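Local coordinates for Serine/threonine-protein kinase Tel1 (Chaetomium thermophilum, PDB 6SKY) that probably senses DNA damage and switches on checkpoint signalling by phosphorylating proteins on serine or threonine followed by glutamine, at residues Arg2173-Arg2178 and Leu2635-Arg2640; Asn1923-Asp1928 and Ser2121-Asp2126; Val1778-Leu1783 and Pro1799-Leu1804. All coordinates share one frame; numbering follows the deposited sequence.

Contact 1. Residues Arg2173-Arg2178 and Leu2635-Arg2640; sequences RFHRAR and LHRETR
H2175 and R2637 show how two flat, polar side chains can pack as surfaces rather than bond to each other. The imidazole lies obliquely over one face of the guanidinium, the planes 33° apart, and CD2 of H2175 sits over it, 3.6 Å from NE of R2637 and displaced toward the rim of the group. R2637 reaches this place through a bend at chi2 (108°), which brings its CD over one face of the same imidazole.

F2174 extends the packing, its ring slanting against both arginines. Its CE2 rests 4.1 Å from CD of R2637, while its CZ is 3.7 Å from NH2 of R2640. The R2640 chain is extended from CG to NE, and CE2 of F2174 comes over a face of its guanidinium, the two planes inclined by 51°.

The polar ends find their partners on a third piece of chain. R2640 NH1 is hydrogen-bonded to OG of S2121, and R2637 NH1 and H2175 NE2 both make weak bonds to the carbonyl oxygen of G2122, which would tie histidine and arginine to one acceptor. ND1 of H2175 has a weak bond of its own to O of I2171; the two carbonyls together would favour a protonated imidazole, whereas the neighbouring guanidinium would probably oppose it.

Backbone bonds shape both platforms. R2176 has positive phi and its N bonds to O of R2173 at 3.0 Å, part of a Schellman motif ending helix 2154-2174; H2636 is the N-cap of helix 2637-2641. A helix end of the FAT region thus meets the start of a short helix in the N-lobe of the kinase, an arrangement characteristic of PI3-kinase-related kinases, whose helical FAT domain wraps round the catalytic domain.

Contact 2. Residues Asn1923-Asp1928 and Ser2121-Asp2126; sequences NIDDPD and SGRYAD
R2123 and D1925 form a surface salt bridge between two parts of the helical FAT region: the loop that follows helix 1916-1923 and the N-terminal end of helix 2124-2143. R2123 is the N-cap residue of that helix. It has the larger buried area of the two, and its chain bends at chi3 before the guanidinium comes up to the loop. D1925 approaches from the opposite direction, with CG anti to the backbone N (chi1 -172°), a setting that turns the carboxylate toward the arginine.

Around the pair, helix 2077-2097 supplies a common neighbour, since D1925 touches T2077 and R2123 touches R2081. R2081 has D2126 as its own salt-bridge partner, while D1925 serves R2123. With D1925 replaced by alanine, NH2 of R2123 would probably lose its anionic mate and the guanidinium be freer to swing.

The grip is one-armed rather than bidentate. NH2 of R2123 donates to the syn lone pair of OD1 of D1925 over 3.2 Å, in a bent bond of 136°, with OD1 tilted 21° from the guanidinium plane and OD2 of D1925 farther off, 3.8 Å from that NH2.

Contact 3. Residues Val1778-Leu1783 and Pro1799-Leu1804; sequences VTLRVL and PFVVHL
Where L1780 and L1783 meet V1801 and L1804, no flat group takes part; the rings and the guanidinium are turned elsewhere. F1800 is set edge-to-face with Y1848, H1803 is edge-to-face with W1866, and the guanidinium of R1781 has CG2 of V1778 over one face, 3.6 Å above its plane.

The interface itself is aliphatic and buried, an example of branched side chains dividing their methyls among several partners. V1801 is forked: its CG1, anti to the backbone N (chi1 176°), lies 3.8 Å from CD2 of L1780, and its CG2 lies 3.6 Å from CD1 of L1783. L1780 uses both of its own branches, since CD1 is 4.1 Å from CB of L1804 while CD2 also approaches CD1 of that leucine. L1780 and L1804 run past each other in opposite directions, whereas L1780 and V1801 meet at a slant.

Both partners are spaced three residues apart on their own segment, L1780 with L1783 and V1801 with L1804. L1674 of helix 1670-1684 packs against L1783 and L1804, and thereby lines this alpha-solenoid core. V1782 leans on helix 1687-1706, while P1799 and H1803 rest on helix 1836-1849.

From the N terminus, contact 3 comes first and is the most local: it closes a short loop of 15 residues, mostly helical, within the solenoid. Contact 2 then spans 192 residues, bringing the loop after helix 1916-1923 to the start of helix 2124-2143. Contact 1 opens only after that and spans 456 residues, reaching from the FAT region into the kinase domain. The three follow in series, so none nests in or crosses another. Contacts 1 and 2 nevertheless adjoin, with centres 14 Å apart, because segment 2121-2126 touches both segments of contact 1. Contact 3 stands apart, its centre 43 Å from that of contact 2.

Contact 1. Residues Arg2173-Arg2178 and Leu2635-Arg2640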
loop_
_atom_site.group_PDB
_atom_site.type_symbol
_atom_site.label_atom_id
_atom_site.label_comp_id
_atom_site.label_asym_id
_atom_site.label_seq_id
_atom_site.Cartn_x
_atom_site.Cartn_y
_atom_site.Cartn_z
ATOM N N ARG A 2173 -1.941 4.333 -18.451
ATOM C CA ARG A 2173 -1.104 4.774 -17.350
ATOM C C ARG A 2173 -1.756 5.910 -16.584
ATOM O O ARG A 2173 -1.720 5.923 -15.352
ATOM C CB ARG A 2173 0.267 5.189 -17.859
ATOM C CG ARG A 2173 1.238 5.517 -16.759
ATOM C CD ARG A 2173 2.671 5.375 -17.216
ATOM N NE ARG A 2173 2.963 4.047 -17.733
ATOM C CZ ARG A 2173 3.273 3.804 -18.997
ATOM N NH1 ARG A 2173 3.528 2.569 -19.397
ATOM N NH2 ARG A 2173 3.337 4.806 -19.861
ATOM N N PHE A 2174 -2.368 6.873 -17.280
ATOM C CA PHE A 2174 -2.994 7.960 -16.526
ATOM C C PHE A 2174 -4.136 7.466 -15.641
ATOM O O PHE A 2174 -4.381 8.029 -14.573
ATOM C CB PHE A 2174 -3.501 9.068 -17.439
ATOM C CG PHE A 2174 -4.163 10.192 -16.685
ATOM C CD1 PHE A 2174 -3.408 11.171 -16.076
ATOM C CD2 PHE A 2174 -5.534 10.248 -16.554
ATOM C CE1 PHE A 2174 -4.010 12.191 -15.367
ATOM C CE2 PHE A 2174 -6.137 11.267 -15.847
ATOM C CZ PHE A 2174 -5.375 12.238 -15.256
ATOM N N HIS A 2175 -4.857 6.440 -16.065
ATOM C CA HIS A 2175 -5.955 5.920 -15.261
ATOM C C HIS A 2175 -5.494 5.051 -14.106
ATOM O O HIS A 2175 -6.343 4.529 -13.381
ATOM C CB HIS A 2175 -6.913 5.105 -16.124
ATOM C CG HIS A 2175 -7.906 5.925 -16.876
ATOM N ND1 HIS A 2175 -7.549 6.787 -17.885
ATOM C CD2 HIS A 2175 -9.250 6.007 -16.773
ATOM C CE1 HIS A 2175 -8.628 7.369 -18.367
ATOM N NE2 HIS A 2175 -9.674 6.912 -17.710
ATOM N N ARG A 2176 -4.187 4.866 -13.934
ATOM C CA ARG A 2176 -3.634 3.989 -12.904
ATOM C C ARG A 2176 -4.200 2.579 -13.012
ATOM O O ARG A 2176 -4.561 1.960 -12.012
ATOM C CB ARG A 2176 -3.869 4.552 -11.503
ATOM C CG ARG A 2176 -3.390 5.971 -11.309
ATOM C CD ARG A 2176 -1.894 6.062 -11.434
ATOM N NE ARG A 2176 -1.386 7.386 -11.091
ATOM C CZ ARG A 2176 -1.177 7.806 -9.848
ATOM N NH1 ARG A 2176 -0.705 9.025 -9.629
ATOM N NH2 ARG A 2176 -1.444 7.009 -8.821
ATOM N N ALA A 2177 -4.279 2.065 -14.230
ATOM C CA ALA A 2177 -4.747 0.706 -14.482
ATOM C C ALA A 2177 -3.517 -0.171 -14.664
ATOM O O ALA A 2177 -2.933 -0.218 -15.745
ATOM C CB ALA A 2177 -5.658 0.664 -15.702
ATOM N N ARG A 2178 -3.117 -0.859 -13.596
ATOM C CA ARG A 2178 -1.843 -1.567 -13.607
ATOM C C ARG A 2178 -1.901 -2.792 -14.500
ATOM O O ARG A 2178 -0.979 -3.048 -15.284
ATOM C CB ARG A 2178 -1.454 -1.981 -12.191
ATOM C CG ARG A 2178 -1.368 -0.868 -11.193
ATOM C CD ARG A 2178 -0.542 0.266 -11.712
ATOM N NE ARG A 2178 -0.411 1.321 -10.715
ATOM C CZ ARG A 2178 -0.117 2.583 -11.001
ATOM N NH1 ARG A 2178 -0.013 3.473 -10.029
ATOM N NH2 ARG A 2178 0.061 2.955 -12.259
ATOM N N LEU A 2635 -5.033 18.240 -11.715
ATOM C CA LEU A 2635 -3.960 17.378 -12.184
ATOM C C LEU A 2635 -4.096 15.949 -11.696
ATOM O O LEU A 2635 -3.189 15.146 -11.917
ATOM C CB LEU A 2635 -2.612 17.939 -11.746
ATOM C CG LEU A 2635 -2.341 19.394 -12.101
ATOM C CD1 LEU A 2635 -1.114 19.878 -11.375
ATOM C CD2 LEU A 2635 -2.170 19.540 -13.590
ATOM N N HIS A 2636 -5.197 15.610 -11.039
ATOM C CA HIS A 2636 -5.379 14.298 -10.448
ATOM C C HIS A 2636 -6.642 13.657 -10.987
ATOM O O HIS A 2636 -7.631 14.331 -11.253
ATOM C CB HIS A 2636 -5.433 14.398 -8.940
ATOM C CG HIS A 2636 -4.188 14.966 -8.346
ATOM N ND1 HIS A 2636 -3.208 14.182 -7.784
ATOM C CD2 HIS A 2636 -3.746 16.241 -8.257
ATOM C CE1 HIS A 2636 -2.223 14.950 -7.360
ATOM N NE2 HIS A 2636 -2.525 16.203 -7.636
ATOM N N ARG A 2637 -6.598 12.338 -11.145
ATOM C CA ARG A 2637 -7.667 11.643 -11.847
ATOM C C ARG A 2637 -8.990 11.752 -11.103
ATOM O O ARG A 2637 -10.035 11.974 -11.719
ATOM C CB ARG A 2637 -7.265 10.185 -12.066
ATOM C CG ARG A 2637 -8.409 9.227 -12.269
ATOM C CD ARG A 2637 -8.515 8.740 -13.682
ATOM N NE ARG A 2637 -9.783 8.051 -13.891
ATOM C CZ ARG A 2637 -10.781 8.520 -14.634
ATOM N NH1 ARG A 2637 -11.900 7.826 -14.760
ATOM N NH2 ARG A 2637 -10.656 9.678 -15.260
ATOM N N GLU A 2638 -8.962 11.647 -9.776
ATOM C CA GLU A 2638 -10.203 11.568 -9.013
ATOM C C GLU A 2638 -10.889 12.916 -8.862
ATOM O O GLU A 2638 -12.116 12.989 -8.903
ATOM C CB GLU A 2638 -9.936 10.973 -7.639
ATOM C CG GLU A 2638 -9.567 9.521 -7.672
ATOM C CD GLU A 2638 -10.690 8.642 -8.161
ATOM O OE1 GLU A 2638 -11.846 9.103 -8.191
ATOM O OE2 GLU A 2638 -10.420 7.478 -8.519
ATOM N N THR A 2639 -10.127 13.987 -8.658
ATOM C CA THR A 2639 -10.741 15.301 -8.542
ATOM C C THR A 2639 -11.108 15.873 -9.895
ATOM O O THR A 2639 -12.070 16.630 -10.000
ATOM C CB THR A 2639 -9.807 16.255 -7.817
ATOM O OG1 THR A 2639 -8.550 16.270 -8.483
ATOM C CG2 THR A 2639 -9.606 15.813 -6.412
ATOM N N ARG A 2640 -10.361 15.525 -10.934
ATOM C CA ARG A 2640 -10.682 15.992 -12.272
ATOM C C ARG A 2640 -11.874 15.251 -12.849
ATOM O O ARG A 2640 -12.660 15.834 -13.600
ATOM C CB ARG A 2640 -9.458 15.835 -13.157
ATOM C CG ARG A 2640 -9.672 15.969 -14.625
ATOM C CD ARG A 2640 -8.359 15.695 -15.310
ATOM N NE ARG A 2640 -8.486 15.552 -16.751
ATOM C CZ ARG A 2640 -7.457 15.386 -17.572
ATOM N NH1 ARG A 2640 -7.658 15.260 -18.874
ATOM N NH2 ARG A 2640 -6.225 15.355 -17.088
#

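Contact 2. Residues Asn1923-Asp1928 and Ser2121-Asp2126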
loop_
_atom_site.group_PDB
_atom_site.type_symbol
_atom_site.label_atom_id
_atom_site.label_comp_id
_atom_site.label_asym_id
_atom_site.label_seq_id
_atom_site.Cartn_x
_atom_site.Cartn_y
_atom_site.Cartn_z
ATOM N N ASN A 1923 -28.366 1.530 -9.210
ATOM C CA ASN A 1923 -28.598 1.786 -10.619
ATOM C C ASN A 1923 -28.526 3.250 -11.008
ATOM O O ASN A 1923 -28.336 3.541 -12.189
ATOM C CB ASN A 1923 -29.967 1.243 -11.031
ATOM C CG ASN A 1923 -30.116 -0.215 -10.736
ATOM O OD1 ASN A 1923 -29.587 -1.056 -11.451
ATOM N ND2 ASN A 1923 -30.842 -0.532 -9.682
ATOM N N ILE A 1924 -28.688 4.173 -10.064
ATOM C CA ILE A 1924 -28.583 5.576 -10.412
ATOM C C ILE A 1924 -27.158 5.874 -10.861
ATOM O O ILE A 1924 -26.204 5.171 -10.515
ATOM C CB ILE A 1924 -29.002 6.473 -9.239
ATOM C CG1 ILE A 1924 -29.649 7.747 -9.754
ATOM C CG2 ILE A 1924 -27.818 6.829 -8.382
ATOM C CD1 ILE A 1924 -30.370 8.491 -8.703
ATOM N N ASP A 1925 -27.020 6.927 -11.660
ATOM C CA ASP A 1925 -25.779 7.200 -12.379
ATOM C C ASP A 1925 -24.970 8.260 -11.634
ATOM O O ASP A 1925 -24.901 9.424 -12.025
ATOM C CB ASP A 1925 -26.087 7.624 -13.807
ATOM C CG ASP A 1925 -24.849 7.743 -14.653
ATOM O OD1 ASP A 1925 -23.781 7.284 -14.204
ATOM O OD2 ASP A 1925 -24.937 8.299 -15.767
ATOM N N ASP A 1926 -24.327 7.832 -10.553
ATOM C CA ASP A 1926 -23.413 8.678 -9.825
ATOM C C ASP A 1926 -22.325 7.774 -9.277
ATOM O O ASP A 1926 -22.624 6.650 -8.857
ATOM C CB ASP A 1926 -24.086 9.437 -8.680
ATOM C CG ASP A 1926 -23.376 10.733 -8.349
ATOM O OD1 ASP A 1926 -23.190 11.552 -9.269
ATOM O OD2 ASP A 1926 -23.005 10.942 -7.178
ATOM N N PRO A 1927 -21.071 8.219 -9.270
ATOM C CA PRO A 1927 -20.013 7.373 -8.712
ATOM C C PRO A 1927 -20.123 7.162 -7.210
ATOM O O PRO A 1927 -19.790 6.073 -6.735
ATOM C CB PRO A 1927 -18.728 8.128 -9.077
ATOM C CG PRO A 1927 -19.113 9.111 -10.101
ATOM C CD PRO A 1927 -20.535 9.453 -9.862
ATOM N N ASP A 1928 -20.589 8.151 -6.446
ATOM C CA ASP A 1928 -20.428 8.133 -5.000
ATOM C C ASP A 1928 -21.702 7.886 -4.213
ATOM O O ASP A 1928 -21.614 7.666 -3.007
ATOM C CB ASP A 1928 -19.827 9.456 -4.519
ATOM C CG ASP A 1928 -18.561 9.821 -5.246
ATOM O OD1 ASP A 1928 -17.811 8.908 -5.634
ATOM O OD2 ASP A 1928 -18.316 11.028 -5.431
ATOM N N SER A 2121 -9.563 11.868 -19.516
ATOM C CA SER A 2121 -10.434 12.235 -18.408
ATOM C C SER A 2121 -11.758 11.486 -18.377
ATOM O O SER A 2121 -12.506 11.631 -17.405
ATOM C CB SER A 2121 -10.723 13.738 -18.441
ATOM O OG SER A 2121 -10.254 14.318 -19.642
ATOM N N GLY A 2122 -12.073 10.700 -19.394
ATOM C CA GLY A 2122 -13.374 10.090 -19.498
ATOM C C GLY A 2122 -13.577 8.942 -18.537
ATOM O O GLY A 2122 -12.702 8.546 -17.774
ATOM N N ARG A 2123 -14.786 8.397 -18.585
ATOM C CA ARG A 2123 -15.152 7.281 -17.731
ATOM C C ARG A 2123 -14.332 6.054 -18.096
ATOM O O ARG A 2123 -13.980 5.846 -19.255
ATOM C CB ARG A 2123 -16.639 6.995 -17.878
ATOM C CG ARG A 2123 -17.212 6.118 -16.816
ATOM C CD ARG A 2123 -18.708 6.259 -16.789
ATOM N NE ARG A 2123 -19.105 7.655 -16.910
ATOM C CZ ARG A 2123 -20.317 8.110 -16.624
ATOM N NH1 ARG A 2123 -20.591 9.397 -16.768
ATOM N NH2 ARG A 2123 -21.250 7.281 -16.185
ATOM N N TYR A 2124 -14.021 5.229 -17.100
ATOM C CA TYR A 2124 -13.061 4.164 -17.351
ATOM C C TYR A 2124 -13.658 2.995 -18.118
ATOM O O TYR A 2124 -12.956 2.375 -18.918
ATOM C CB TYR A 2124 -12.458 3.655 -16.049
ATOM C CG TYR A 2124 -11.577 2.455 -16.267
ATOM C CD1 TYR A 2124 -10.375 2.568 -16.947
ATOM C CD2 TYR A 2124 -11.957 1.208 -15.819
ATOM C CE1 TYR A 2124 -9.581 1.479 -17.162
ATOM C CE2 TYR A 2124 -11.167 0.113 -16.029
ATOM C CZ TYR A 2124 -9.981 0.253 -16.698
ATOM O OH TYR A 2124 -9.194 -0.849 -16.903
ATOM N N ALA A 2125 -14.928 2.667 -17.892
ATOM C CA ALA A 2125 -15.529 1.545 -18.605
ATOM C C ALA A 2125 -15.533 1.787 -20.111
ATOM O O ALA A 2125 -15.126 0.919 -20.896
ATOM C CB ALA A 2125 -16.941 1.301 -18.088
ATOM N N ASP A 2126 -15.960 2.978 -20.529
ATOM C CA ASP A 2126 -16.007 3.303 -21.949
ATOM C C ASP A 2126 -14.621 3.302 -22.562
ATOM O O ASP A 2126 -14.418 2.782 -23.663
ATOM C CB ASP A 2126 -16.663 4.664 -22.150
ATOM C CG ASP A 2126 -17.838 4.884 -21.229
ATOM O OD1 ASP A 2126 -18.355 3.893 -20.673
ATOM O OD2 ASP A 2126 -18.251 6.050 -21.060
#

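Contact 3. Residues Val1778-Leu1783 and Pro1799-Leu1804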
loop_
_atom_site.group_PDB
_atom_site.type_symbol
_atom_site.label_atom_id
_atom_site.label_comp_id
_atom_site.label_asym_id
_atom_site.label_seq_id
_atom_site.Cartn_x
_atom_site.Cartn_y
_atom_site.Cartn_z
ATOM N N VAL A 1778 -64.735 24.859 -21.707
ATOM C CA VAL A 1778 -64.906 24.651 -23.135
ATOM C C VAL A 1778 -63.746 23.871 -23.730
ATOM O O VAL A 1778 -63.900 23.264 -24.794
ATOM C CB VAL A 1778 -65.092 25.995 -23.857
ATOM C CG1 VAL A 1778 -63.785 26.706 -23.975
ATOM C CG2 VAL A 1778 -65.709 25.787 -25.221
ATOM N N THR A 1779 -62.591 23.847 -23.068
ATOM C CA THR A 1779 -61.451 23.130 -23.622
ATOM C C THR A 1779 -61.543 21.633 -23.377
ATOM O O THR A 1779 -60.957 20.853 -24.131
ATOM C CB THR A 1779 -60.152 23.676 -23.040
ATOM O OG1 THR A 1779 -60.274 25.090 -22.863
ATOM C CG2 THR A 1779 -59.005 23.410 -23.981
ATOM N N LEU A 1780 -62.258 21.212 -22.342
ATOM C CA LEU A 1780 -62.465 19.795 -22.091
ATOM C C LEU A 1780 -63.717 19.264 -22.753
ATOM O O LEU A 1780 -63.888 18.046 -22.841
ATOM C CB LEU A 1780 -62.567 19.519 -20.592
ATOM C CG LEU A 1780 -61.350 19.656 -19.689
ATOM C CD1 LEU A 1780 -61.812 19.538 -18.269
ATOM C CD2 LEU A 1780 -60.335 18.591 -20.002
ATOM N N ARG A 1781 -64.605 20.147 -23.198
ATOM C CA ARG A 1781 -65.862 19.704 -23.780
ATOM C C ARG A 1781 -65.676 19.216 -25.207
ATOM O O ARG A 1781 -66.420 18.344 -25.665
ATOM C CB ARG A 1781 -66.869 20.846 -23.733
ATOM C CG ARG A 1781 -68.280 20.460 -24.070
ATOM C CD ARG A 1781 -69.028 21.689 -24.508
ATOM N NE ARG A 1781 -68.763 22.812 -23.621
ATOM C CZ ARG A 1781 -68.949 24.080 -23.959
ATOM N NH1 ARG A 1781 -69.394 24.382 -25.168
ATOM N NH2 ARG A 1781 -68.688 25.045 -23.091
ATOM N N VAL A 1782 -64.688 19.752 -25.915
ATOM C CA VAL A 1782 -64.468 19.437 -27.319
ATOM C C VAL A 1782 -63.472 18.297 -27.453
ATOM O O VAL A 1782 -63.068 17.941 -28.563
ATOM C CB VAL A 1782 -63.972 20.677 -28.073
ATOM C CG1 VAL A 1782 -64.873 21.847 -27.798
ATOM C CG2 VAL A 1782 -62.571 20.995 -27.651
ATOM N N LEU A 1783 -63.059 17.728 -26.337
ATOM C CA LEU A 1783 -62.020 16.709 -26.356
ATOM C C LEU A 1783 -62.497 15.302 -26.707
ATOM O O LEU A 1783 -61.842 14.650 -27.521
ATOM C CB LEU A 1783 -61.287 16.670 -25.017
ATOM C CG LEU A 1783 -60.068 17.583 -24.906
ATOM C CD1 LEU A 1783 -59.295 17.238 -23.666
ATOM C CD2 LEU A 1783 -59.186 17.469 -26.122
ATOM N N PRO A 1799 -51.874 14.387 -18.892
ATOM C CA PRO A 1799 -51.612 15.270 -17.750
ATOM C C PRO A 1799 -52.400 16.558 -17.788
ATOM O O PRO A 1799 -52.872 17.021 -16.748
ATOM C CB PRO A 1799 -50.108 15.525 -17.861
ATOM C CG PRO A 1799 -49.599 14.396 -18.594
ATOM C CD PRO A 1799 -50.625 14.084 -19.603
ATOM N N PHE A 1800 -52.554 17.157 -18.965
ATOM C CA PHE A 1800 -53.286 18.409 -19.064
ATOM C C PHE A 1800 -54.746 18.220 -18.693
ATOM O O PHE A 1800 -55.338 19.067 -18.021
ATOM C CB PHE A 1800 -53.161 18.971 -20.471
ATOM C CG PHE A 1800 -51.754 19.165 -20.916
ATOM C CD1 PHE A 1800 -50.906 19.990 -20.222
ATOM C CD2 PHE A 1800 -51.283 18.541 -22.035
ATOM C CE1 PHE A 1800 -49.621 20.171 -20.632
ATOM C CE2 PHE A 1800 -49.996 18.727 -22.441
ATOM C CZ PHE A 1800 -49.170 19.544 -21.737
ATOM N N VAL A 1801 -55.340 17.105 -19.106
ATOM C CA VAL A 1801 -56.732 16.842 -18.774
ATOM C C VAL A 1801 -56.889 16.639 -17.278
ATOM O O VAL A 1801 -57.791 17.209 -16.649
ATOM C CB VAL A 1801 -57.249 15.629 -19.562
ATOM C CG1 VAL A 1801 -58.654 15.301 -19.153
ATOM C CG2 VAL A 1801 -57.193 15.906 -21.037
ATOM N N VAL A 1802 -56.026 15.813 -16.684
ATOM C CA VAL A 1802 -56.112 15.568 -15.247
ATOM C C VAL A 1802 -55.985 16.873 -14.477
ATOM O O VAL A 1802 -56.760 17.147 -13.554
ATOM C CB VAL A 1802 -55.044 14.557 -14.811
ATOM C CG1 VAL A 1802 -54.979 14.499 -13.323
ATOM C CG2 VAL A 1802 -55.359 13.207 -15.359
ATOM N N HIS A 1803 -55.016 17.707 -14.853
ATOM C CA HIS A 1803 -54.827 18.963 -14.146
ATOM C C HIS A 1803 -56.020 19.887 -14.319
ATOM O O HIS A 1803 -56.446 20.531 -13.360
ATOM C CB HIS A 1803 -53.557 19.655 -14.617
ATOM C CG HIS A 1803 -53.393 21.035 -14.070
ATOM N ND1 HIS A 1803 -53.172 22.131 -14.869
ATOM C CD2 HIS A 1803 -53.430 21.497 -12.802
ATOM C CE1 HIS A 1803 -53.078 23.211 -14.118
ATOM N NE2 HIS A 1803 -53.230 22.852 -12.859
ATOM N N LEU A 1804 -56.568 19.985 -15.531
ATOM C CA LEU A 1804 -57.701 20.878 -15.748
ATOM C C LEU A 1804 -58.905 20.456 -14.921
ATOM O O LEU A 1804 -59.579 21.299 -14.321
ATOM C CB LEU A 1804 -58.063 20.924 -17.226
ATOM C CG LEU A 1804 -57.215 21.834 -18.100
ATOM C CD1 LEU A 1804 -57.522 21.584 -19.541
ATOM C CD2 LEU A 1804 -57.500 23.264 -17.766
#